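Local coordinates for diguanylate cyclase/phosphodiesterase-domain containing protein (Thermotoga maritima MSB8, PDB 6KHU) that is a putative diguanylate cyclase of the GGDEF family, whose active members make the second messenger cyclic di-GMP from two molecules of GTP, at residues V6-F12 with S65-Y69; Y30-K36 with S106-Y112; I54-C58 with R92-I97. One frame throughout, in Å; residues are numbered along the deposited sequence.

Contact 1 (V6-F12 with S65-Y69); sequences VYAKDHF and SVGRY
Ser65 opens the contact by laying its CB against the ring of Tyr7, 3.6 Å from CE2. One water joins the two hydroxyls, standing 2.7 Å from Tyr7 OH and donating to Ser65 OG; each hydroxyl also has a partner in the chain, Arg5 for Tyr7 and the carbonyl of Leu63 for Ser65. The carbonyl oxygen of Ser65 sits in the ring plane of Phe12, at its edge, 3.5 Å from CE1. At Val66 the backbone takes over: Tyr7 N donates to Val66 O over 2.9 Å in an almost straight bond (176°), while the valine side chain turns from this contact toward Leu55 and Lys56 of helix 41-57. Gly67, with no side chain, leaves room for Phe12 to come close, its CD1 3.6 Å from Gly67 CA. The phenylalanine gets there because its CG stands opposite the backbone N (chi1 172°), and its ring also meets Phe77 of the next strand. Arg68 N returns the backbone bond, reaching Tyr7 O at 2.8 Å, so Tyr7 is gripped on both its N-H and its C=O in a short parallel pairing. Tyr69 finishes the segment. The fully extended chain of Lys9 runs obliquely across it and places CE over one ring face, 4.1 Å from the ring centroid, a CH-pi contact; the ammonium lies too far along for more than a weak cation-pi attraction. A second water accepts from Lys9 NZ and donates to Tyr69 O, while Tyr69 OH is held by Glu127. The chemistry divides: two backbone bonds add the short strand 7-8 to the sheet edge, Phe12 packs on Gly67 and Phe77 as helix 9-26 sets off, and one water joins two hydroxyls while another ties the lysine to a backbone carbonyl.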
loop_
_atom_site.group_PDB
_atom_site.type_symbol
_atom_site.label_atom_id
_atom_site.label_comp_id
_atom_site.label_asym_id
_atom_site.label_seq_id
_atom_site.Cartn_x
_atom_site.Cartn_y
_atom_site.Cartn_z
ATOM N N VAL A 6 -3.638 -1.326 -11.761
ATOM C CA VAL A 6 -2.582 -1.624 -10.797
ATOM C C VAL A 6 -1.252 -1.360 -11.484
ATOM O O VAL A 6 -1.008 -1.877 -12.578
ATOM C CB VAL A 6 -2.647 -3.085 -10.298
ATOM C CG1 VAL A 6 -1.388 -3.448 -9.498
ATOM C CG2 VAL A 6 -3.905 -3.344 -9.476
ATOM N N TYR A 7 -0.382 -0.595 -10.833
ATOM C CA TYR A 7 0.858 -0.132 -11.447
ATOM C C TYR A 7 2.028 -1.077 -11.181
ATOM O O TYR A 7 2.177 -1.614 -10.078
ATOM C CB TYR A 7 1.206 1.276 -10.938
ATOM C CG TYR A 7 0.130 2.320 -11.224
ATOM C CD1 TYR A 7 0.009 2.903 -12.483
ATOM C CD2 TYR A 7 -0.757 2.719 -10.235
ATOM C CE1 TYR A 7 -0.965 3.854 -12.742
ATOM C CE2 TYR A 7 -1.723 3.663 -10.477
ATOM C CZ TYR A 7 -1.828 4.226 -11.730
ATOM O OH TYR A 7 -2.800 5.153 -11.951
ATOM N N ALA A 8 2.860 -1.272 -12.206
ATOM C CA ALA A 8 4.128 -1.962 -12.031
ATOM C C ALA A 8 5.012 -1.201 -11.045
ATOM O O ALA A 8 4.828 -0.004 -10.807
ATOM C CB ALA A 8 4.859 -2.096 -13.370
ATOM N N LYS A 9 6.003 -1.906 -10.495
ATOM C CA LYS A 9 6.814 -1.358 -9.407
ATOM C C LYS A 9 7.362 0.030 -9.727
ATOM O O LYS A 9 7.167 0.981 -8.960
ATOM C CB LYS A 9 7.967 -2.303 -9.084
ATOM C CG LYS A 9 8.852 -1.805 -7.949
ATOM C CD LYS A 9 10.131 -2.640 -7.853
ATOM C CE LYS A 9 10.871 -2.391 -6.548
ATOM N NZ LYS A 9 12.148 -3.131 -6.544
ATOM N N ASP A 10 8.077 0.160 -10.849
ATOM C CA ASP A 10 8.754 1.422 -11.133
ATOM C C ASP A 10 7.758 2.512 -11.500
ATOM O O ASP A 10 7.956 3.679 -11.148
ATOM C CB ASP A 10 9.783 1.240 -12.239
ATOM C CG ASP A 10 11.005 0.468 -11.770
ATOM O OD1 ASP A 10 11.066 0.118 -10.572
ATOM O OD2 ASP A 10 11.910 0.217 -12.594
ATOM N N HIS A 11 6.685 2.149 -12.208
ATOM C CA HIS A 11 5.608 3.099 -12.463
ATOM C C HIS A 11 5.019 3.594 -11.144
ATOM O O HIS A 11 4.909 4.803 -10.911
ATOM C CB HIS A 11 4.536 2.431 -13.343
ATOM C CG HIS A 11 3.524 3.379 -13.911
ATOM N ND1 HIS A 11 2.628 3.010 -14.892
ATOM C CD2 HIS A 11 3.252 4.676 -13.630
ATOM C CE1 HIS A 11 1.855 4.036 -15.199
ATOM N NE2 HIS A 11 2.207 5.060 -14.439
ATOM N N PHE A 12 4.670 2.657 -10.256
ATOM C CA PHE A 12 4.143 2.991 -8.936
ATOM C C PHE A 12 5.071 3.938 -8.184
ATOM O O PHE A 12 4.627 4.941 -7.604
ATOM C CB PHE A 12 3.934 1.711 -8.121
ATOM C CG PHE A 12 3.573 1.975 -6.686
ATOM C CD1 PHE A 12 2.270 2.261 -6.335
ATOM C CD2 PHE A 12 4.548 1.978 -5.694
ATOM C CE1 PHE A 12 1.933 2.538 -5.016
ATOM C CE2 PHE A 12 4.222 2.251 -4.377
ATOM C CZ PHE A 12 2.910 2.535 -4.037
ATOM N N SER A 65 -2.955 5.129 -5.311
ATOM C CA SER A 65 -2.432 4.145 -6.251
ATOM C C SER A 65 -2.044 2.844 -5.558
ATOM O O SER A 65 -1.553 2.832 -4.424
ATOM C CB SER A 65 -1.202 4.675 -7.024
ATOM O OG SER A 65 -1.401 5.993 -7.509
ATOM N N VAL A 66 -2.225 1.753 -6.298
ATOM C CA VAL A 66 -1.818 0.409 -5.904
ATOM C C VAL A 66 -0.741 -0.061 -6.868
ATOM O O VAL A 66 -0.892 0.066 -8.092
ATOM C CB VAL A 66 -3.012 -0.567 -5.932
ATOM C CG1 VAL A 66 -2.577 -1.958 -5.485
ATOM C CG2 VAL A 66 -4.152 -0.039 -5.104
ATOM N N GLY A 67 0.319 -0.646 -6.326
ATOM C CA GLY A 67 1.413 -1.125 -7.139
ATOM C C GLY A 67 1.787 -2.555 -6.813
ATOM O O GLY A 67 1.696 -3.002 -5.666
ATOM N N ARG A 68 2.213 -3.273 -7.850
ATOM C CA ARG A 68 2.841 -4.586 -7.699
ATOM C C ARG A 68 4.300 -4.341 -7.339
ATOM O O ARG A 68 5.143 -4.119 -8.210
ATOM C CB ARG A 68 2.704 -5.412 -8.979
ATOM C CG ARG A 68 3.270 -6.848 -8.903
ATOM C CD ARG A 68 3.527 -7.404 -10.308
ATOM N NE ARG A 68 3.854 -8.838 -10.341
ATOM C CZ ARG A 68 5.094 -9.329 -10.416
ATOM N NH1 ARG A 68 6.142 -8.511 -10.448
ATOM N NH2 ARG A 68 5.286 -10.646 -10.443
ATOM N N TYR A 69 4.602 -4.359 -6.039
ATOM C CA TYR A 69 5.935 -3.978 -5.589
ATOM C C TYR A 69 6.960 -5.081 -5.846
ATOM O O TYR A 69 8.111 -4.791 -6.174
ATOM C CB TYR A 69 5.899 -3.608 -4.104
ATOM C CG TYR A 69 7.178 -2.977 -3.647
ATOM C CD1 TYR A 69 7.490 -1.674 -3.993
ATOM C CD2 TYR A 69 8.106 -3.700 -2.905
ATOM C CE1 TYR A 69 8.687 -1.099 -3.599
ATOM C CE2 TYR A 69 9.291 -3.131 -2.497
ATOM C CZ TYR A 69 9.572 -1.827 -2.849
ATOM O OH TYR A 69 10.756 -1.257 -2.458
HETATM O O HOH W 1 -3.297 6.454 -9.694
HETATM O O HOH W 2 10.639 -5.506 -5.761
#

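Contact 2 (Y30-K36 with S106-Y112); sequences YTIFFVK and SIAYKSY
Phe33 and Tyr109 lie side by side and point the same way, with Phe33 CD2 3.5 Å from Tyr109 CB. Their ring planes are inclined at 45°. Tyr109 CG sits between the backbone N and the carbonyl carbon (chi1 67°), which carries its ring away toward Ala86 and Pro87 of helix 86-100. On the same face the Val35 and Ile107 side chains cross, Val35 CG2 lying 3.9 Å from Ile107 CD1, and at the other end Ser111 OG donates to Thr31 OG1 over 2.9 Å. That threonine oxygen is also hydrogen-bonded to Val81 O, which would help fix the hydroxyl pair. The opposite face begins with Tyr30, whose CE1 presses on Tyr112 CB at 3.4 Å, the two rings tilted by 31°; His20 binds Tyr30 OH and meets the Tyr112 ring edge-to-face. Farther along, Ile32 and Ala108 face helix 119-130. Between the faces run paired backbone bonds at Tyr30-Tyr112, Ile32-Lys110, Phe34-Ala108 and Lys36-Ser106. This is a regular antiparallel pair joining strand 30-37 to the outermost strand 105-112, within the helix-flanked sheet typical of GGDEF and nucleotide cyclase domains.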
loop_
_atom_site.group_PDB
_atom_site.type_symbol
_atom_site.label_atom_id
_atom_site.label_comp_id
_atom_site.label_asym_id
_atom_site.label_seq_id
_atom_site.Cartn_x
_atom_site.Cartn_y
_atom_site.Cartn_z
ATOM N N TYR A 30 0.109 11.887 3.768
ATOM C CA TYR A 30 -0.320 10.693 3.050
ATOM C C TYR A 30 0.303 9.483 3.735
ATOM O O TYR A 30 1.235 9.613 4.529
ATOM C CB TYR A 30 0.067 10.738 1.560
ATOM C CG TYR A 30 1.551 10.562 1.313
ATOM C CD1 TYR A 30 2.425 11.641 1.448
ATOM C CD2 TYR A 30 2.081 9.324 0.958
ATOM C CE1 TYR A 30 3.784 11.494 1.237
ATOM C CE2 TYR A 30 3.460 9.161 0.751
ATOM C CZ TYR A 30 4.297 10.256 0.881
ATOM O OH TYR A 30 5.647 10.121 0.679
ATOM N N THR A 31 -0.209 8.296 3.414
ATOM C CA THR A 31 0.253 7.079 4.061
ATOM C C THR A 31 0.534 6.005 3.025
ATOM O O THR A 31 -0.219 5.851 2.058
ATOM C CB THR A 31 -0.781 6.605 5.095
ATOM O OG1 THR A 31 -0.912 7.614 6.109
ATOM C CG2 THR A 31 -0.337 5.308 5.756
ATOM N N ILE A 32 1.636 5.284 3.225
ATOM C CA ILE A 32 2.049 4.166 2.384
ATOM C C ILE A 32 1.783 2.873 3.143
ATOM O O ILE A 32 2.169 2.742 4.310
ATOM C CB ILE A 32 3.541 4.260 2.010
ATOM C CG1 ILE A 32 3.844 5.587 1.307
ATOM C CG2 ILE A 32 3.946 3.083 1.135
ATOM C CD1 ILE A 32 5.327 5.853 1.121
ATOM N N PHE A 33 1.141 1.914 2.483
ATOM C CA PHE A 33 0.910 0.593 3.050
ATOM C C PHE A 33 1.639 -0.434 2.197
ATOM O O PHE A 33 1.609 -0.352 0.962
ATOM C CB PHE A 33 -0.604 0.225 3.110
ATOM C CG PHE A 33 -1.450 1.158 3.945
ATOM C CD1 PHE A 33 -1.868 2.376 3.441
ATOM C CD2 PHE A 33 -1.866 0.788 5.213
ATOM C CE1 PHE A 33 -2.654 3.222 4.186
ATOM C CE2 PHE A 33 -2.651 1.642 5.971
ATOM C CZ PHE A 33 -3.040 2.867 5.455
ATOM N N PHE A 34 2.287 -1.403 2.857
ATOM C CA PHE A 34 2.843 -2.589 2.206
ATOM C C PHE A 34 2.110 -3.835 2.694
ATOM O O PHE A 34 1.887 -3.995 3.901
ATOM C CB PHE A 34 4.339 -2.760 2.525
ATOM C CG PHE A 34 5.265 -2.053 1.580
ATOM C CD1 PHE A 34 4.946 -0.803 1.067
ATOM C CD2 PHE A 34 6.484 -2.641 1.224
ATOM C CE1 PHE A 34 5.822 -0.142 0.197
ATOM C CE2 PHE A 34 7.367 -1.994 0.366
ATOM C CZ PHE A 34 7.037 -0.738 -0.153
ATOM N N VAL A 35 1.763 -4.731 1.766
ATOM C CA VAL A 35 1.193 -6.036 2.102
ATOM C C VAL A 35 1.995 -7.110 1.370
ATOM O O VAL A 35 2.056 -7.112 0.137
ATOM C CB VAL A 35 -0.300 -6.134 1.737
ATOM C CG1 VAL A 35 -0.833 -7.537 2.038
ATOM C CG2 VAL A 35 -1.109 -5.089 2.498
ATOM N N LYS A 36 2.622 -8.010 2.121
ATOM C CA LYS A 36 3.338 -9.139 1.543
ATOM C C LYS A 36 2.556 -10.418 1.811
ATOM O O LYS A 36 2.213 -10.705 2.962
ATOM C CB LYS A 36 4.755 -9.260 2.117
ATOM C CG LYS A 36 5.505 -10.485 1.586
ATOM C CD LYS A 36 7.004 -10.411 1.856
ATOM C CE LYS A 36 7.672 -11.720 1.454
ATOM N NZ LYS A 36 9.146 -11.717 1.672
ATOM N N SER A 106 1.806 -10.285 5.914
ATOM C CA SER A 106 2.290 -9.248 6.816
ATOM C C SER A 106 1.905 -7.893 6.242
ATOM O O SER A 106 1.910 -7.701 5.021
ATOM C CB SER A 106 3.812 -9.326 6.999
ATOM O OG SER A 106 4.208 -10.593 7.502
ATOM N N ILE A 107 1.568 -6.955 7.118
ATOM C CA ILE A 107 1.140 -5.633 6.684
ATOM C C ILE A 107 1.882 -4.604 7.521
ATOM O O ILE A 107 2.164 -4.826 8.701
ATOM C CB ILE A 107 -0.393 -5.452 6.806
ATOM C CG1 ILE A 107 -0.843 -4.078 6.291
ATOM C CG2 ILE A 107 -0.837 -5.628 8.240
ATOM C CD1 ILE A 107 -2.362 -3.993 6.038
ATOM N N ALA A 108 2.206 -3.473 6.899
ATOM C CA ALA A 108 2.871 -2.383 7.601
ATOM C C ALA A 108 2.551 -1.079 6.882
ATOM O O ALA A 108 2.191 -1.079 5.703
ATOM C CB ALA A 108 4.385 -2.615 7.683
ATOM N N TYR A 109 2.654 0.040 7.607
ATOM C CA TYR A 109 2.405 1.338 6.993
ATOM C C TYR A 109 3.323 2.401 7.585
ATOM O O TYR A 109 3.791 2.280 8.720
ATOM C CB TYR A 109 0.924 1.763 7.128
ATOM C CG TYR A 109 0.464 2.052 8.541
ATOM C CD1 TYR A 109 0.698 3.284 9.130
ATOM C CD2 TYR A 109 -0.222 1.091 9.278
ATOM C CE1 TYR A 109 0.276 3.555 10.421
ATOM C CE2 TYR A 109 -0.650 1.352 10.573
ATOM C CZ TYR A 109 -0.396 2.588 11.133
ATOM O OH TYR A 109 -0.820 2.860 12.413
ATOM N N LYS A 110 3.574 3.447 6.790
ATOM C CA LYS A 110 4.351 4.611 7.202
ATOM C C LYS A 110 3.587 5.852 6.765
ATOM O O LYS A 110 3.197 5.950 5.599
ATOM C CB LYS A 110 5.744 4.607 6.575
ATOM C CG LYS A 110 6.674 3.532 7.093
ATOM C CD LYS A 110 7.293 3.938 8.408
ATOM C CE LYS A 110 8.172 2.825 8.975
ATOM N NZ LYS A 110 8.901 3.301 10.186
ATOM N N SER A 111 3.350 6.781 7.689
ATOM C CA SER A 111 2.614 8.005 7.383
ATOM C C SER A 111 3.576 9.178 7.250
ATOM O O SER A 111 4.481 9.348 8.075
ATOM C CB SER A 111 1.571 8.311 8.461
ATOM O OG SER A 111 0.618 7.268 8.546
ATOM N N TYR A 112 3.386 9.972 6.212
ATOM C CA TYR A 112 4.136 11.201 6.051
ATOM C C TYR A 112 3.295 12.356 6.567
ATOM O O TYR A 112 2.103 12.421 6.268
ATOM C CB TYR A 112 4.477 11.441 4.574
ATOM C CG TYR A 112 5.094 12.804 4.291
ATOM C CD1 TYR A 112 6.460 12.994 4.411
ATOM C CD2 TYR A 112 4.307 13.898 3.904
ATOM C CE1 TYR A 112 7.048 14.226 4.166
ATOM C CE2 TYR A 112 4.895 15.154 3.642
ATOM C CZ TYR A 112 6.272 15.301 3.787
ATOM O OH TYR A 112 6.892 16.508 3.550
#

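Contact 3 (I54-C58 with R92-I97); sequences ILKEC and RIKNHI. With ZN (zinc ion), chain C.
Ile54 pushes its side chain between helix 41-57 and helix 86-100, sliding past His96 in the opposite direction, with CD1 3.7 Å from His96 CB. The same methyl touches Ile97 CG1, the two side chains crossing at about a right angle, and the CG2 branch rests more loosely on Ile93 CG2. Leu55 starts off to one side, but its end swings back, so that CD2 touches Ile93 CD1 at 3.8 Å; the leucine also packs on Phe74 and Leu76 of strand 73-79. Glu57 takes over on the outer side. Its chain is stretched out, with CG opposite the backbone N (chi1 -161°), and delivers OE1 to the zinc ion at 2.0 Å. His96 NE2 binds the same zinc at 2.0 Å, while Glu57 OE2 hangs back at 2.7 Å from the metal. Carboxylate and imidazole planes stand 79° apart, so the two ligands come together crosswise instead of flat on one another. The ring is steadied from behind: His96 ND1 donates to Arg92 O, one turn earlier in its helix, over 2.8 Å. That oxygen also receives His96 N, the two donors arriving from opposite faces of the carbonyl plane. Cys58 closes the segment with SG 3.7 Å from Ile93 CG1, its thiol serving the apolar packing and not the metal. A water takes a hydrogen bond from Arg92 NH2 and gives one to Cys58 O, a polar link at the rim. With ND1 donating to Arg92 O, NE2 is probably the unprotonated nitrogen, as zinc binding needs. Both metal ligands also touch a crystal neighbour, which is consistent with a surface zinc that bridges the two helices outside their apolar packing.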
loop_
_atom_site.group_PDB
_atom_site.type_symbol
_atom_site.label_atom_id
_atom_site.label_comp_id
_atom_site.label_asym_id
_atom_site.label_seq_id
_atom_site.Cartn_x
_atom_site.Cartn_y
_atom_site.Cartn_z
ATOM N N ILE A 54 -8.608 -5.798 -2.823
ATOM C CA ILE A 54 -8.831 -5.235 -1.490
ATOM C C ILE A 54 -8.152 -3.876 -1.372
ATOM O O ILE A 54 -8.739 -2.903 -0.879
ATOM C CB ILE A 54 -8.332 -6.208 -0.407
ATOM C CG1 ILE A 54 -9.278 -7.407 -0.266
ATOM C CG2 ILE A 54 -8.139 -5.477 0.924
ATOM C CD1 ILE A 54 -8.694 -8.533 0.587
ATOM N N LEU A 55 -6.899 -3.789 -1.825
ATOM C CA LEU A 55 -6.182 -2.515 -1.773
ATOM C C LEU A 55 -6.784 -1.500 -2.731
ATOM O O LEU A 55 -6.801 -0.299 -2.432
ATOM C CB LEU A 55 -4.700 -2.726 -2.087
ATOM C CG LEU A 55 -3.986 -3.559 -1.029
ATOM C CD1 LEU A 55 -2.610 -3.909 -1.521
ATOM C CD2 LEU A 55 -3.927 -2.824 0.295
ATOM N N LYS A 56 -7.253 -1.955 -3.896
ATOM C CA LYS A 56 -7.975 -1.059 -4.796
ATOM C C LYS A 56 -9.176 -0.431 -4.106
ATOM O O LYS A 56 -9.535 0.717 -4.399
ATOM C CB LYS A 56 -8.435 -1.809 -6.046
ATOM C CG LYS A 56 -7.418 -1.869 -7.171
ATOM C CD LYS A 56 -6.879 -0.474 -7.526
ATOM C CE LYS A 56 -7.945 0.443 -8.103
ATOM N NZ LYS A 56 -7.348 1.500 -8.986
ATOM N N GLU A 57 -9.804 -1.164 -3.185
ATOM C CA GLU A 57 -10.955 -0.633 -2.463
ATOM C C GLU A 57 -10.590 0.576 -1.611
ATOM O O GLU A 57 -11.446 1.435 -1.363
ATOM C CB GLU A 57 -11.566 -1.726 -1.580
ATOM C CG GLU A 57 -12.990 -1.431 -1.165
ATOM C CD GLU A 57 -13.581 -2.510 -0.292
ATOM O OE1 GLU A 57 -14.398 -2.167 0.586
ATOM O OE2 GLU A 57 -13.241 -3.703 -0.495
ATOM N N CYS A 58 -9.342 0.652 -1.134
ATOM C CA CYS A 58 -8.906 1.793 -0.326
ATOM C C CYS A 58 -8.718 3.072 -1.131
ATOM O O CYS A 58 -8.561 4.141 -0.535
ATOM C CB CYS A 58 -7.575 1.492 0.362
ATOM S SG CYS A 58 -7.574 0.009 1.367
ATOM N N ARG A 92 -9.192 -2.131 8.205
ATOM C CA ARG A 92 -10.112 -2.505 7.136
ATOM C C ARG A 92 -9.465 -3.511 6.191
ATOM O O ARG A 92 -10.093 -4.506 5.810
ATOM C CB ARG A 92 -10.581 -1.259 6.369
ATOM C CG ARG A 92 -11.623 -0.412 7.108
ATOM C CD ARG A 92 -11.747 0.997 6.516
ATOM N NE ARG A 92 -12.177 0.966 5.120
ATOM C CZ ARG A 92 -11.906 1.912 4.221
ATOM N NH1 ARG A 92 -12.345 1.785 2.969
ATOM N NH2 ARG A 92 -11.198 2.985 4.567
ATOM N N ILE A 93 -8.205 -3.277 5.812
ATOM C CA ILE A 93 -7.506 -4.232 4.955
ATOM C C ILE A 93 -7.436 -5.597 5.639
ATOM O O ILE A 93 -7.728 -6.638 5.027
ATOM C CB ILE A 93 -6.106 -3.710 4.582
ATOM C CG1 ILE A 93 -6.212 -2.423 3.743
ATOM C CG2 ILE A 93 -5.315 -4.803 3.845
ATOM C CD1 ILE A 93 -4.948 -1.600 3.736
ATOM N N LYS A 94 -7.080 -5.606 6.932
ATOM C CA LYS A 94 -6.973 -6.867 7.673
ATOM C C LYS A 94 -8.317 -7.586 7.748
ATOM O O LYS A 94 -8.387 -8.803 7.535
ATOM C CB LYS A 94 -6.423 -6.608 9.081
ATOM C CG LYS A 94 -4.962 -6.098 9.090
ATOM C CD LYS A 94 -4.217 -6.447 10.388
ATOM C CE LYS A 94 -4.720 -5.611 11.556
ATOM N NZ LYS A 94 -3.827 -5.710 12.754
ATOM N N ASN A 95 -9.391 -6.839 8.025
ATOM C CA ASN A 95 -10.738 -7.412 8.063
ATOM C C ASN A 95 -11.116 -8.053 6.733
ATOM O O ASN A 95 -11.721 -9.130 6.709
ATOM C CB ASN A 95 -11.764 -6.338 8.425
ATOM C CG ASN A 95 -11.663 -5.895 9.876
ATOM O OD1 ASN A 95 -10.941 -6.492 10.664
ATOM N ND2 ASN A 95 -12.405 -4.846 10.229
ATOM N N HIS A 96 -10.780 -7.408 5.614
ATOM C CA HIS A 96 -11.088 -8.015 4.317
ATOM C C HIS A 96 -10.286 -9.290 4.101
ATOM O O HIS A 96 -10.824 -10.296 3.614
ATOM C CB HIS A 96 -10.838 -7.025 3.184
ATOM C CG HIS A 96 -11.919 -5.996 3.040
ATOM N ND1 HIS A 96 -12.123 -4.998 3.969
ATOM C CD2 HIS A 96 -12.870 -5.828 2.090
ATOM C CE1 HIS A 96 -13.156 -4.259 3.600
ATOM N NE2 HIS A 96 -13.628 -4.741 2.461
ATOM N N ILE A 97 -8.994 -9.270 4.440
ATOM C CA ILE A 97 -8.193 -10.483 4.323
ATOM C C ILE A 97 -8.711 -11.550 5.286
ATOM O O ILE A 97 -8.743 -12.741 4.951
ATOM C CB ILE A 97 -6.701 -10.165 4.549
ATOM C CG1 ILE A 97 -6.265 -9.017 3.634
ATOM C CG2 ILE A 97 -5.843 -11.398 4.286
ATOM C CD1 ILE A 97 -4.806 -8.641 3.758
HETATM ZN ZN ZN C . -15.138 -3.830 1.464
HETATM O O HOH W 3 -9.659 4.465 2.295
#

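How the contacts relate
All three contacts are built about one sheet. Contact 1 adds strand 7-8 at one edge and contact 2 forms the other, their centres about 14 Å apart; Tyr69 CE2 and Phe34 CE2 meet at 3.6 Å. Contact 3 covers one face. It lies about 12 Å, centre to centre, from contact 2, touching it where Ile107 CD1 packs 3.8 Å from Ile93 CG2, and about 17 Å from contact 1, where Val66 CG2 reaches Lys56 CD. The zinc stays on the outer side of the helices, about 13 Å from the Val66 side chain. Strand 65-68 leads into the turn carrying the signature motif in GGDEF domains; here the sequence departs from that consensus, so activity is uncertain.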